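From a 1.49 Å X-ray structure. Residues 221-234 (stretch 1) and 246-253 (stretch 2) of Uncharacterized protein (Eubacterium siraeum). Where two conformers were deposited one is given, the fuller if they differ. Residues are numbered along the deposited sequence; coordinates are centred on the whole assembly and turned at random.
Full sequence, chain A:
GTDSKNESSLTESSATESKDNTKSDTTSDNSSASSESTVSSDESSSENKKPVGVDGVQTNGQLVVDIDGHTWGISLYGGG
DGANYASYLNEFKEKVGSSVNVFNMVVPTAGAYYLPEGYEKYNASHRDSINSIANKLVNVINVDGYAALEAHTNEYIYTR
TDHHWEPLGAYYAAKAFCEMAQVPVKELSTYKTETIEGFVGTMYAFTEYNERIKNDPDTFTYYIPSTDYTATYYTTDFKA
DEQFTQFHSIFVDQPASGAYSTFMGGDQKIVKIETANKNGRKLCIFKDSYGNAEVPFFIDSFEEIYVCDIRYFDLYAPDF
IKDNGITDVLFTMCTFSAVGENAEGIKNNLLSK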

# COMPACT_ATOMS: atom_id res chain seq x y z
N THR A 221 7.75 -10.93 7.56
CA THR A 221 7.11 -12.16 7.13
C THR A 221 6.22 -11.86 5.97
O THR A 221 5.38 -10.95 6.04
CB THR A 221 6.28 -12.75 8.28
OG1 THR A 221 7.15 -12.94 9.42
CG2 THR A 221 5.65 -14.06 7.86
N TYR A 222 6.38 -12.63 4.90
CA TYR A 222 5.54 -12.47 3.71
C TYR A 222 4.98 -13.81 3.26
O TYR A 222 5.30 -14.86 3.84
CB TYR A 222 6.27 -11.74 2.59
CG TYR A 222 7.41 -12.47 1.92
CD1 TYR A 222 8.68 -12.48 2.49
CD2 TYR A 222 7.23 -13.09 0.69
CE1 TYR A 222 9.73 -13.12 1.85
CE2 TYR A 222 8.26 -13.72 0.03
CZ TYR A 222 9.53 -13.73 0.62
OH TYR A 222 10.60 -14.36 -0.01
N TYR A 223 4.11 -13.76 2.27
CA TYR A 223 3.25 -14.89 1.95
C TYR A 223 3.07 -15.04 0.46
O TYR A 223 2.72 -14.07 -0.24
CB TYR A 223 1.85 -14.71 2.61
CG TYR A 223 1.91 -14.27 4.05
CD1 TYR A 223 2.05 -15.18 5.09
CD2 TYR A 223 1.89 -12.91 4.37
CE1 TYR A 223 2.15 -14.73 6.41
CE2 TYR A 223 1.96 -12.47 5.66
CZ TYR A 223 2.11 -13.35 6.68
OH TYR A 223 2.22 -12.83 7.95
N ILE A 224 3.28 -16.25 -0.04
CA ILE A 224 3.15 -16.50 -1.46
C ILE A 224 1.83 -17.23 -1.70
O ILE A 224 1.56 -18.29 -1.10
CB ILE A 224 4.35 -17.37 -1.93
CG1 ILE A 224 5.69 -16.66 -1.64
CG2 ILE A 224 4.22 -17.71 -3.42
CD1 ILE A 224 6.88 -17.53 -1.91
N PRO A 225 1.00 -16.71 -2.60
CA PRO A 225 -0.32 -17.31 -2.76
C PRO A 225 -0.28 -18.64 -3.49
O PRO A 225 0.68 -18.95 -4.18
CB PRO A 225 -1.07 -16.27 -3.61
CG PRO A 225 0.01 -15.56 -4.40
CD PRO A 225 1.21 -15.53 -3.46
N SER A 226 -1.38 -19.37 -3.35
CA SER A 226 -1.50 -20.72 -3.92
C SER A 226 -1.90 -20.75 -5.40
O SER A 226 -1.62 -21.71 -6.08
CB SER A 226 -2.51 -21.53 -3.07
OG SER A 226 -3.84 -21.02 -3.20
N THR A 227 -2.53 -19.69 -5.89
CA THR A 227 -2.97 -19.63 -7.27
C THR A 227 -1.81 -19.37 -8.21
O THR A 227 -0.97 -18.50 -7.95
CB THR A 227 -4.09 -18.56 -7.43
OG1 THR A 227 -5.19 -18.89 -6.57
CG2 THR A 227 -4.60 -18.46 -8.89
N ASP A 228 -1.76 -20.13 -9.31
CA ASP A 228 -0.70 -19.94 -10.28
C ASP A 228 -0.89 -18.60 -11.01
O ASP A 228 -2.01 -18.13 -11.20
CB ASP A 228 -0.64 -21.11 -11.28
CG ASP A 228 0.60 -21.08 -12.15
OD1 ASP A 228 1.67 -20.67 -11.65
OD2 ASP A 228 0.52 -21.47 -13.34
N TYR A 229 0.23 -17.98 -11.36
CA TYR A 229 0.19 -16.70 -12.09
C TYR A 229 1.51 -16.50 -12.86
O TYR A 229 2.51 -17.22 -12.65
CB TYR A 229 -0.00 -15.50 -11.09
CG TYR A 229 1.27 -15.21 -10.31
CD1 TYR A 229 1.58 -15.88 -9.15
CD2 TYR A 229 2.21 -14.32 -10.81
CE1 TYR A 229 2.76 -15.64 -8.46
CE2 TYR A 229 3.42 -14.09 -10.15
CZ TYR A 229 3.70 -14.74 -8.97
OH TYR A 229 4.91 -14.53 -8.34
N THR A 230 1.48 -15.54 -13.79
CA THR A 230 2.65 -15.09 -14.52
C THR A 230 2.65 -13.56 -14.53
O THR A 230 1.63 -12.96 -14.83
CB THR A 230 2.67 -15.54 -15.99
OG1 THR A 230 2.24 -16.90 -16.10
CG2 THR A 230 4.06 -15.35 -16.57
N ALA A 231 3.76 -12.95 -14.13
CA ALA A 231 3.90 -11.50 -14.16
C ALA A 231 4.76 -11.10 -15.34
O ALA A 231 5.74 -11.79 -15.65
CB ALA A 231 4.48 -10.99 -12.86
N THR A 232 4.41 -9.97 -15.96
CA THR A 232 5.19 -9.36 -17.05
C THR A 232 5.52 -7.94 -16.61
O THR A 232 4.63 -7.17 -16.18
CB THR A 232 4.43 -9.40 -18.37
OG1 THR A 232 4.10 -10.77 -18.67
CG2 THR A 232 5.26 -8.81 -19.51
N TYR A 233 6.80 -7.59 -16.72
CA TYR A 233 7.31 -6.29 -16.32
C TYR A 233 7.39 -5.32 -17.51
O TYR A 233 7.89 -5.67 -18.59
CB TYR A 233 8.65 -6.45 -15.63
CG TYR A 233 8.53 -7.04 -14.25
CD1 TYR A 233 8.46 -8.41 -14.05
CD2 TYR A 233 8.52 -6.23 -13.11
CE1 TYR A 233 8.31 -8.94 -12.78
CE2 TYR A 233 8.40 -6.74 -11.86
CZ TYR A 233 8.29 -8.11 -11.68
OH TYR A 233 8.15 -8.62 -10.42
N TYR A 234 6.86 -4.13 -17.29
CA TYR A 234 6.77 -3.08 -18.29
C TYR A 234 7.40 -1.78 -17.79
O TYR A 234 7.54 -1.57 -16.57
CB TYR A 234 5.31 -2.81 -18.64
CG TYR A 234 4.58 -3.92 -19.36
CD1 TYR A 234 4.03 -4.98 -18.66
CD2 TYR A 234 4.39 -3.87 -20.74
CE1 TYR A 234 3.35 -5.99 -19.32
CE2 TYR A 234 3.70 -4.87 -21.40
CZ TYR A 234 3.19 -5.93 -20.68
OH TYR A 234 2.50 -6.93 -21.32
N GLN A 246 12.53 -12.71 -19.24
CA GLN A 246 12.44 -14.07 -18.68
C GLN A 246 12.05 -14.13 -17.20
O GLN A 246 12.05 -15.19 -16.61
CB GLN A 246 13.77 -14.83 -18.89
CG GLN A 246 14.24 -14.87 -20.33
CD GLN A 246 13.26 -15.56 -21.25
OE1 GLN A 246 12.64 -16.56 -20.88
NE2 GLN A 246 13.11 -15.04 -22.45
N PHE A 247 11.69 -12.99 -16.61
CA PHE A 247 11.39 -12.93 -15.21
C PHE A 247 9.90 -12.72 -14.99
O PHE A 247 9.33 -11.74 -15.46
CB PHE A 247 12.19 -11.83 -14.53
CG PHE A 247 12.02 -11.84 -13.05
CD1 PHE A 247 12.58 -12.86 -12.30
CD2 PHE A 247 11.27 -10.88 -12.42
CE1 PHE A 247 12.41 -12.90 -10.93
CE2 PHE A 247 11.10 -10.92 -11.05
CZ PHE A 247 11.67 -11.93 -10.30
N HIS A 248 9.26 -13.66 -14.28
CA HIS A 248 7.80 -13.67 -14.22
C HIS A 248 7.20 -13.84 -12.83
O HIS A 248 6.01 -14.08 -12.71
CB HIS A 248 7.25 -14.74 -15.18
CG HIS A 248 7.63 -14.50 -16.60
ND1 HIS A 248 7.18 -13.41 -17.32
CD2 HIS A 248 8.44 -15.19 -17.43
CE1 HIS A 248 7.70 -13.44 -18.53
NE2 HIS A 248 8.46 -14.51 -18.63
N SER A 249 8.00 -13.63 -11.79
CA SER A 249 7.52 -13.65 -10.41
C SER A 249 7.32 -12.23 -9.93
O SER A 249 7.94 -11.30 -10.43
CB SER A 249 8.55 -14.32 -9.50
OG SER A 249 8.10 -14.34 -8.15
N ILE A 250 6.40 -12.06 -8.97
CA ILE A 250 6.29 -10.77 -8.28
C ILE A 250 7.20 -10.71 -7.06
O ILE A 250 7.23 -9.68 -6.40
CB ILE A 250 4.85 -10.39 -7.86
CG1 ILE A 250 4.32 -11.40 -6.85
CG2 ILE A 250 3.99 -10.22 -9.09
CD1 ILE A 250 3.00 -10.94 -6.29
N PHE A 251 7.88 -11.80 -6.72
CA PHE A 251 8.78 -11.83 -5.56
C PHE A 251 10.20 -11.78 -6.05
O PHE A 251 10.63 -12.68 -6.78
CB PHE A 251 8.52 -13.08 -4.68
CG PHE A 251 7.10 -13.18 -4.22
CD1 PHE A 251 6.66 -12.48 -3.11
CD2 PHE A 251 6.19 -13.93 -4.93
CE1 PHE A 251 5.32 -12.54 -2.71
CE2 PHE A 251 4.85 -13.98 -4.56
CZ PHE A 251 4.42 -13.29 -3.42
N VAL A 252 10.92 -10.75 -5.61
CA VAL A 252 12.26 -10.48 -6.06
C VAL A 252 13.21 -10.66 -4.89
O VAL A 252 13.02 -10.08 -3.83
CB VAL A 252 12.33 -9.05 -6.61
CG1 VAL A 252 13.73 -8.71 -7.13
CG2 VAL A 252 11.36 -8.90 -7.77
N ASP A 253 14.28 -11.41 -5.09
CA ASP A 253 15.28 -11.61 -4.02
C ASP A 253 15.97 -10.29 -3.66
O ASP A 253 16.30 -9.48 -4.54
CB ASP A 253 16.32 -12.64 -4.41
CG ASP A 253 15.75 -14.05 -4.48
OD1 ASP A 253 14.68 -14.31 -3.88
OD2 ASP A 253 16.39 -14.91 -5.13
O HOH W 1 8.64 -9.78 -17.40

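Stretch 1 supplies two strands, 221-224 and 229-234, joined by residues 225-228, which are neither helix nor strand, and stretch 2 lies against them without regular secondary structure of its own. Their CA traces come nearest at Ala231 and His248, whose CA atoms are 4.5 Å apart, and together they bury 601 Å² of surface.

Backbone pairing is confined to this point. The amide of Ala231 donates to the carbonyl of His248 (N to O, 2.9 Å), but the return bond comes from a side chain: ND1 of the His248 ring donates to Ala231 O at 2.7 Å, with the carbonyl oxygen near the ring plane, where the N-H points. This bond requires that ND1 carry a proton. The same oxygen also receives a CA-H...O contact from His248, CA to O being 3.1 Å. Both polar backbone atoms of Ala231 are thus satisfied by a single residue. Two residues on in stretch 1 and one back in stretch 2, a water bridges the backbones: it accepts from Tyr233 N at 2.9 Å and lies 2.8 Å from Phe247 O, to which it can donate.

Two tyrosine hydroxyls serve the backbone that follows His248. The CA-to-CB bond of Tyr229 points sideways, yet its p rotamer carries the ring to stretch 2, where OH accepts a nearly straight hydrogen bond from Ile250 N (3.0 Å, 168°). Ser249 OG lies 3.2 Å from the same Tyr229 OH, but the destination of the serine proton is not settled. As an acceptor, Ser249 OG is engaged within its own stretch by Phe251 N at 2.9 Å. Tyr233, directed toward stretch 2, donates its hydroxyl proton to Ser249 O (OH to O, 2.7 Å). Consecutive amides at Ile250 and Phe251 therefore both find side-chain oxygens, one from each stretch.

Apolar contacts fill the space around these bonds. Ala231 CB meets Ile250 CG2 at 3.9 Å, and Tyr233 CE1 approaches Phe247 CD2 at 3.6 Å, their rings inclined at 38°. The larger cluster surrounds Phe251, which has more area covered than any other residue here. Ile224 CG1 sits over one face of its ring, 4.1 Å from the centroid of the Phe251 ring, in a CH-pi contact, while Pro225 CD reaches the ring edge, 3.9 Å from Phe251 CZ. The Tyr222 ring is nearly parallel to that of Phe251 but slid aside, with little overlap; their closest atoms, Tyr222 CE2 and Phe251 CD1, are 3.7 Å apart.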